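Local coordinates for protein caprin-2 (Danio rerio, PDB 4OUS) that probably takes part in canonical Wnt signalling through its C1q domain, which assembles as a trimer and binds calcium, at residues F57-I70 / A82-S95. The protein carries 1 engineered substitution. Sequence-based numbering, arbitrary orientation. Where two conformers were deposited one is given.
Sequences FHILKLAISVPLYI and AYANDGAPDHETAS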
loop_
_atom_site.group_PDB
_atom_site.type_symbol
_atom_site.label_atom_id
_atom_site.label_comp_id
_atom_site.label_asym_id
_atom_site.label_seq_id
_atom_site.Cartn_x
_atom_site.Cartn_y
_atom_site.Cartn_z
ATOM N N PHE A 57 -2.433 -5.528 -1.871
ATOM C CA PHE A 57 -1.515 -6.541 -2.370
ATOM C C PHE A 57 -0.232 -5.907 -2.872
ATOM O O PHE A 57 -0.225 -4.761 -3.326
ATOM C CB PHE A 57 -2.166 -7.400 -3.470
ATOM C CG PHE A 57 -2.520 -6.654 -4.727
ATOM C CD1 PHE A 57 -1.605 -6.546 -5.764
ATOM C CD2 PHE A 57 -3.777 -6.103 -4.898
ATOM C CE1 PHE A 57 -1.929 -5.880 -6.939
ATOM C CE2 PHE A 57 -4.100 -5.438 -6.076
ATOM C CZ PHE A 57 -3.177 -5.335 -7.091
ATOM N N HIS A 58 0.847 -6.681 -2.785
ATOM C CA HIS A 58 2.176 -6.304 -3.248
ATOM C C HIS A 58 2.780 -7.534 -3.897
ATOM O O HIS A 58 3.006 -8.524 -3.195
ATOM C CB HIS A 58 3.068 -5.849 -2.089
ATOM C CG HIS A 58 2.693 -4.524 -1.510
ATOM N ND1 HIS A 58 1.736 -4.364 -0.530
ATOM C CD2 HIS A 58 3.173 -3.289 -1.780
ATOM C CE1 HIS A 58 1.642 -3.081 -0.228
ATOM N NE2 HIS A 58 2.505 -2.408 -0.967
ATOM N N ILE A 59 3.041 -7.499 -5.201
ATOM C CA ILE A 59 3.521 -8.686 -5.898
ATOM C C ILE A 59 4.853 -8.386 -6.584
ATOM O O ILE A 59 4.930 -7.489 -7.418
ATOM C CB ILE A 59 2.492 -9.179 -6.936
ATOM C CG1 ILE A 59 1.102 -9.392 -6.301
ATOM C CG2 ILE A 59 2.989 -10.439 -7.617
ATOM C CD1 ILE A 59 1.032 -10.476 -5.255
ATOM N N LEU A 60 5.899 -9.127 -6.229
ATOM C CA LEU A 60 7.214 -8.937 -6.828
ATOM C C LEU A 60 7.341 -9.820 -8.064
ATOM O O LEU A 60 7.065 -11.022 -7.992
ATOM C CB LEU A 60 8.316 -9.274 -5.821
ATOM C CG LEU A 60 9.735 -8.875 -6.227
ATOM C CD1 LEU A 60 9.913 -7.366 -6.130
ATOM C CD2 LEU A 60 10.777 -9.602 -5.386
ATOM N N LYS A 61 7.756 -9.242 -9.189
ATOM C CA LYS A 61 7.915 -10.025 -10.413
ATOM C C LYS A 61 9.269 -10.704 -10.494
ATOM O O LYS A 61 10.241 -10.246 -9.889
ATOM C CB LYS A 61 7.718 -9.150 -11.652
ATOM C CG LYS A 61 8.859 -8.181 -11.952
ATOM C CD LYS A 61 8.522 -7.201 -13.086
ATOM C CE LYS A 61 8.230 -7.891 -14.414
ATOM N NZ LYS A 61 9.424 -8.580 -14.966
ATOM N N LEU A 62 9.327 -11.794 -11.253
ATOM C CA LEU A 62 10.606 -12.374 -11.639
ATOM C C LEU A 62 11.368 -11.387 -12.512
ATOM O O LEU A 62 10.777 -10.589 -13.255
ATOM C CB LEU A 62 10.422 -13.692 -12.395
ATOM C CG LEU A 62 9.757 -14.846 -11.647
ATOM C CD1 LEU A 62 9.875 -16.135 -12.447
ATOM C CD2 LEU A 62 10.372 -15.018 -10.276
ATOM N N ALA A 63 12.688 -11.474 -12.434
ATOM C CA ALA A 63 13.572 -10.631 -13.223
ATOM C C ALA A 63 13.716 -11.209 -14.626
ATOM O O ALA A 63 14.770 -11.733 -15.004
ATOM C CB ALA A 63 14.925 -10.495 -12.545
ATOM N N ILE A 64 12.620 -11.126 -15.375
ATOM C CA ILE A 64 12.555 -11.558 -16.761
ATOM C C ILE A 64 11.940 -10.440 -17.589
ATOM O O ILE A 64 11.291 -9.541 -17.047
ATOM C CB ILE A 64 11.718 -12.844 -16.936
ATOM C CG1 ILE A 64 10.272 -12.613 -16.490
ATOM C CG2 ILE A 64 12.351 -14.009 -16.178
ATOM C CD1 ILE A 64 9.362 -13.805 -16.716
ATOM N N SER A 65 12.140 -10.507 -18.901
ATOM C CA SER A 65 11.654 -9.486 -19.823
ATOM C C SER A 65 10.211 -9.748 -20.247
ATOM O O SER A 65 9.893 -9.776 -21.435
ATOM C CB SER A 65 12.553 -9.417 -21.056
ATOM O OG SER A 65 13.893 -9.138 -20.688
ATOM N N VAL A 66 9.358 -9.983 -19.259
ATOM C CA VAL A 66 7.914 -10.043 -19.427
ATOM C C VAL A 66 7.330 -9.154 -18.340
ATOM O O VAL A 66 7.684 -9.306 -17.170
ATOM C CB VAL A 66 7.361 -11.479 -19.285
ATOM C CG1 VAL A 66 5.850 -11.494 -19.494
ATOM C CG2 VAL A 66 8.054 -12.432 -20.251
ATOM N N PRO A 67 6.457 -8.213 -18.708
ATOM C CA PRO A 67 5.874 -7.339 -17.691
ATOM C C PRO A 67 4.913 -8.093 -16.791
ATOM O O PRO A 67 4.340 -9.112 -17.189
ATOM C CB PRO A 67 5.128 -6.294 -18.519
ATOM C CG PRO A 67 4.770 -7.029 -19.777
ATOM C CD PRO A 67 5.977 -7.875 -20.058
ATOM N N LEU A 68 4.734 -7.573 -15.584
ATOM C CA LEU A 68 3.803 -8.133 -14.621
ATOM C C LEU A 68 2.511 -7.325 -14.600
ATOM O O LEU A 68 2.537 -6.114 -14.376
ATOM C CB LEU A 68 4.432 -8.167 -13.229
ATOM C CG LEU A 68 3.568 -8.789 -12.136
ATOM C CD1 LEU A 68 3.384 -10.274 -12.386
ATOM C CD2 LEU A 68 4.145 -8.551 -10.749
ATOM N N TYR A 69 1.391 -7.999 -14.844
ATOM C CA TYR A 69 0.055 -7.418 -14.745
ATOM C C TYR A 69 -0.752 -8.235 -13.749
ATOM O O TYR A 69 -0.912 -9.447 -13.941
ATOM C CB TYR A 69 -0.669 -7.450 -16.087
ATOM C CG TYR A 69 -0.206 -6.506 -17.166
ATOM C CD1 TYR A 69 -0.927 -5.346 -17.439
ATOM C CD2 TYR A 69 0.909 -6.788 -17.953
ATOM C CE1 TYR A 69 -0.545 -4.488 -18.446
ATOM C CE2 TYR A 69 1.296 -5.931 -18.970
ATOM C CZ TYR A 69 0.565 -4.783 -19.210
ATOM O OH TYR A 69 0.943 -3.917 -20.213
ATOM N N ILE A 70 -1.270 -7.575 -12.719
ATOM C CA ILE A 70 -2.098 -8.201 -11.696
ATOM C C ILE A 70 -3.468 -7.543 -11.683
ATOM O O ILE A 70 -3.558 -6.312 -11.746
ATOM C CB ILE A 70 -1.473 -8.044 -10.287
ATOM C CG1 ILE A 70 -0.048 -8.595 -10.227
ATOM C CG2 ILE A 70 -2.351 -8.680 -9.224
ATOM C CD1 ILE A 70 0.040 -10.088 -10.395
ATOM N N ALA A 82 -2.691 -3.654 -11.331
ATOM C CA ALA A 82 -1.345 -3.165 -11.086
ATOM C C ALA A 82 -0.412 -3.657 -12.175
ATOM O O ALA A 82 -0.603 -4.734 -12.735
ATOM C CB ALA A 82 -0.845 -3.608 -9.718
ATOM N N TYR A 83 0.606 -2.852 -12.447
ATOM C CA TYR A 83 1.601 -3.118 -13.478
ATOM C C TYR A 83 2.983 -2.945 -12.896
ATOM O O TYR A 83 3.203 -2.016 -12.110
ATOM C CB TYR A 83 1.418 -2.151 -14.649
ATOM C CG TYR A 83 2.498 -2.197 -15.713
ATOM C CD1 TYR A 83 2.371 -3.031 -16.812
ATOM C CD2 TYR A 83 3.634 -1.398 -15.626
ATOM C CE1 TYR A 83 3.337 -3.071 -17.802
ATOM C CE2 TYR A 83 4.616 -1.434 -16.614
ATOM C CZ TYR A 83 4.459 -2.273 -17.702
ATOM O OH TYR A 83 5.406 -2.330 -18.706
ATOM N N ALA A 84 3.924 -3.788 -13.301
ATOM C CA ALA A 84 5.316 -3.524 -12.967
ATOM C C ALA A 84 6.223 -4.101 -14.030
ATOM O O ALA A 84 6.008 -5.216 -14.503
ATOM C CB ALA A 84 5.669 -4.087 -11.598
ATOM N N ASN A 85 7.249 -3.346 -14.385
ATOM C CA ASN A 85 8.214 -3.832 -15.341
ATOM C C ASN A 85 9.494 -3.044 -15.224
ATOM O O ASN A 85 9.470 -1.856 -14.916
ATOM C CB ASN A 85 7.654 -3.731 -16.752
ATOM C CG ASN A 85 8.444 -4.536 -17.742
ATOM O OD1 ASN A 85 8.859 -5.656 -17.449
ATOM N ND2 ASN A 85 8.663 -3.974 -18.925
ATOM N N ASP A 86 10.611 -3.717 -15.470
ATOM C CA ASP A 86 11.913 -3.072 -15.519
ATOM C C ASP A 86 12.738 -3.728 -16.619
ATOM O O ASP A 86 12.776 -4.953 -16.730
ATOM C CB ASP A 86 12.626 -3.166 -14.174
ATOM C CG ASP A 86 14.010 -2.563 -14.217
ATOM O OD1 ASP A 86 14.962 -3.300 -14.544
ATOM O OD2 ASP A 86 14.151 -1.356 -13.934
ATOM N N GLY A 87 13.396 -2.910 -17.432
ATOM C CA GLY A 87 14.050 -3.394 -18.633
ATOM C C GLY A 87 15.409 -4.049 -18.479
ATOM O O GLY A 87 15.948 -4.576 -19.459
ATOM N N ALA A 88 15.975 -4.027 -17.277
ATOM C CA ALA A 88 17.319 -4.575 -17.063
ATOM C C ALA A 88 17.497 -6.041 -17.520
ATOM O O ALA A 88 18.471 -6.338 -18.209
ATOM C CB ALA A 88 17.727 -4.427 -15.595
ATOM N N PRO A 89 16.576 -6.961 -17.165
ATOM C CA PRO A 89 15.381 -6.876 -16.323
ATOM C C PRO A 89 15.711 -7.112 -14.857
ATOM O O PRO A 89 16.533 -7.960 -14.512
ATOM C CB PRO A 89 14.492 -7.988 -16.873
ATOM C CG PRO A 89 15.453 -9.026 -17.314
ATOM C CD PRO A 89 16.697 -8.296 -17.783
ATOM N N ASP A 90 15.062 -6.339 -13.999
ATOM C CA ASP A 90 15.233 -6.447 -12.559
ATOM C C ASP A 90 13.882 -6.810 -11.956
ATOM O O ASP A 90 12.855 -6.793 -12.642
ATOM C CB ASP A 90 15.757 -5.123 -11.992
ATOM C CG ASP A 90 16.501 -5.277 -10.666
ATOM O OD1 ASP A 90 16.301 -6.273 -9.942
ATOM O OD2 ASP A 90 17.296 -4.368 -10.344
ATOM N N HIS A 91 13.876 -7.138 -10.672
ATOM C CA HIS A 91 12.620 -7.282 -9.964
ATOM C C HIS A 91 11.939 -5.921 -9.867
ATOM O O HIS A 91 12.583 -4.868 -9.902
ATOM C CB HIS A 91 12.841 -7.864 -8.572
ATOM C CG HIS A 91 13.538 -9.187 -8.575
ATOM N ND1 HIS A 91 12.932 -10.352 -8.990
ATOM C CD2 HIS A 91 14.794 -9.527 -8.203
ATOM C CE1 HIS A 91 13.787 -11.354 -8.879
ATOM N NE2 HIS A 91 14.923 -10.880 -8.405
ATOM N N GLU A 92 10.624 -5.967 -9.771
ATOM C CA GLU A 92 9.772 -4.798 -9.682
ATOM C C GLU A 92 8.488 -5.239 -9.011
ATOM O O GLU A 92 8.165 -6.427 -9.036
ATOM C CB GLU A 92 9.460 -4.198 -11.053
ATOM C CG GLU A 92 10.005 -2.813 -11.359
ATOM C CD GLU A 92 9.322 -1.710 -10.539
ATOM O OE1 GLU A 92 8.794 -1.968 -9.434
ATOM O OE2 GLU A 92 9.181 -0.593 -11.079
ATOM N N THR A 93 7.739 -4.297 -8.451
ATOM C CA THR A 93 6.594 -4.625 -7.615
ATOM C C THR A 93 5.309 -4.038 -8.174
ATOM O O THR A 93 5.230 -2.832 -8.436
ATOM C CB THR A 93 6.813 -4.123 -6.179
ATOM O OG1 THR A 93 8.080 -4.600 -5.711
ATOM C CG2 THR A 93 5.712 -4.604 -5.247
ATOM N N ALA A 94 4.310 -4.898 -8.351
ATOM C CA ALA A 94 2.966 -4.503 -8.754
ATOM C C ALA A 94 2.082 -4.491 -7.518
ATOM O O ALA A 94 1.909 -5.534 -6.867
ATOM C CB ALA A 94 2.418 -5.460 -9.805
ATOM N N SER A 95 1.519 -3.331 -7.182
ATOM C CA SER A 95 0.727 -3.200 -5.967
ATOM C C SER A 95 -0.501 -2.340 -6.191
ATOM O O SER A 95 -0.507 -1.452 -7.054
ATOM C CB SER A 95 1.576 -2.615 -4.829
ATOM O OG SER A 95 1.996 -1.292 -5.115
HETATM O O HOH W 1 2.786 0.170 -2.872
HETATM O O HOH W 2 11.457 -6.646 -14.945
#
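Tyr83 sets the edge of its ring, through CD1 and CE1, against one face of Tyr69, the planes at 77° and the centroids 5.0 Å apart: a T-shaped stack across a non-hydrogen-bonded antiparallel pair. Tyr83 reaches it with CG anti to its own backbone N (chi1 172°), and Pro67 CB touches the Tyr83 ring obliquely at CE1. On the opposite face of this ladder, Leu68 CD2 meets Ala94 CB of the second ladder at 3.7 Å and Ala82 CB lies at the edge of the Phe57 ring, so the two sheets touch here. Farther along, His91 turns its ring so that ND1 donates to Lys61 O at 2.8 Å, exactly in the ring plane, while Ala63 CB sits over one ring face in a CH-pi contact. Lys61 runs its CD past Glu92 CB (3.7 Å), and bends at chi3 and chi4 then bring NZ to Leu62 O, Val66 O and a water, which accepts from it and donates in turn to Asp86 O and Asp90 O. A methionine in its place would probably leave Leu62 O, Val66 O and the water without their shared donor. Glu92 binds calcium together with Glu92 of both neighbouring subunits, while Tyr83 OH is hydrogen-bonded to Asp90 of one of them. The contact joins strands 51-60 and 93-102 to hairpin 68-74/77-84 across the C1q/TNF jelly-roll sandwich, Leu110 and Leu112 of strand 107-114 packing on Phe57 and Leu68.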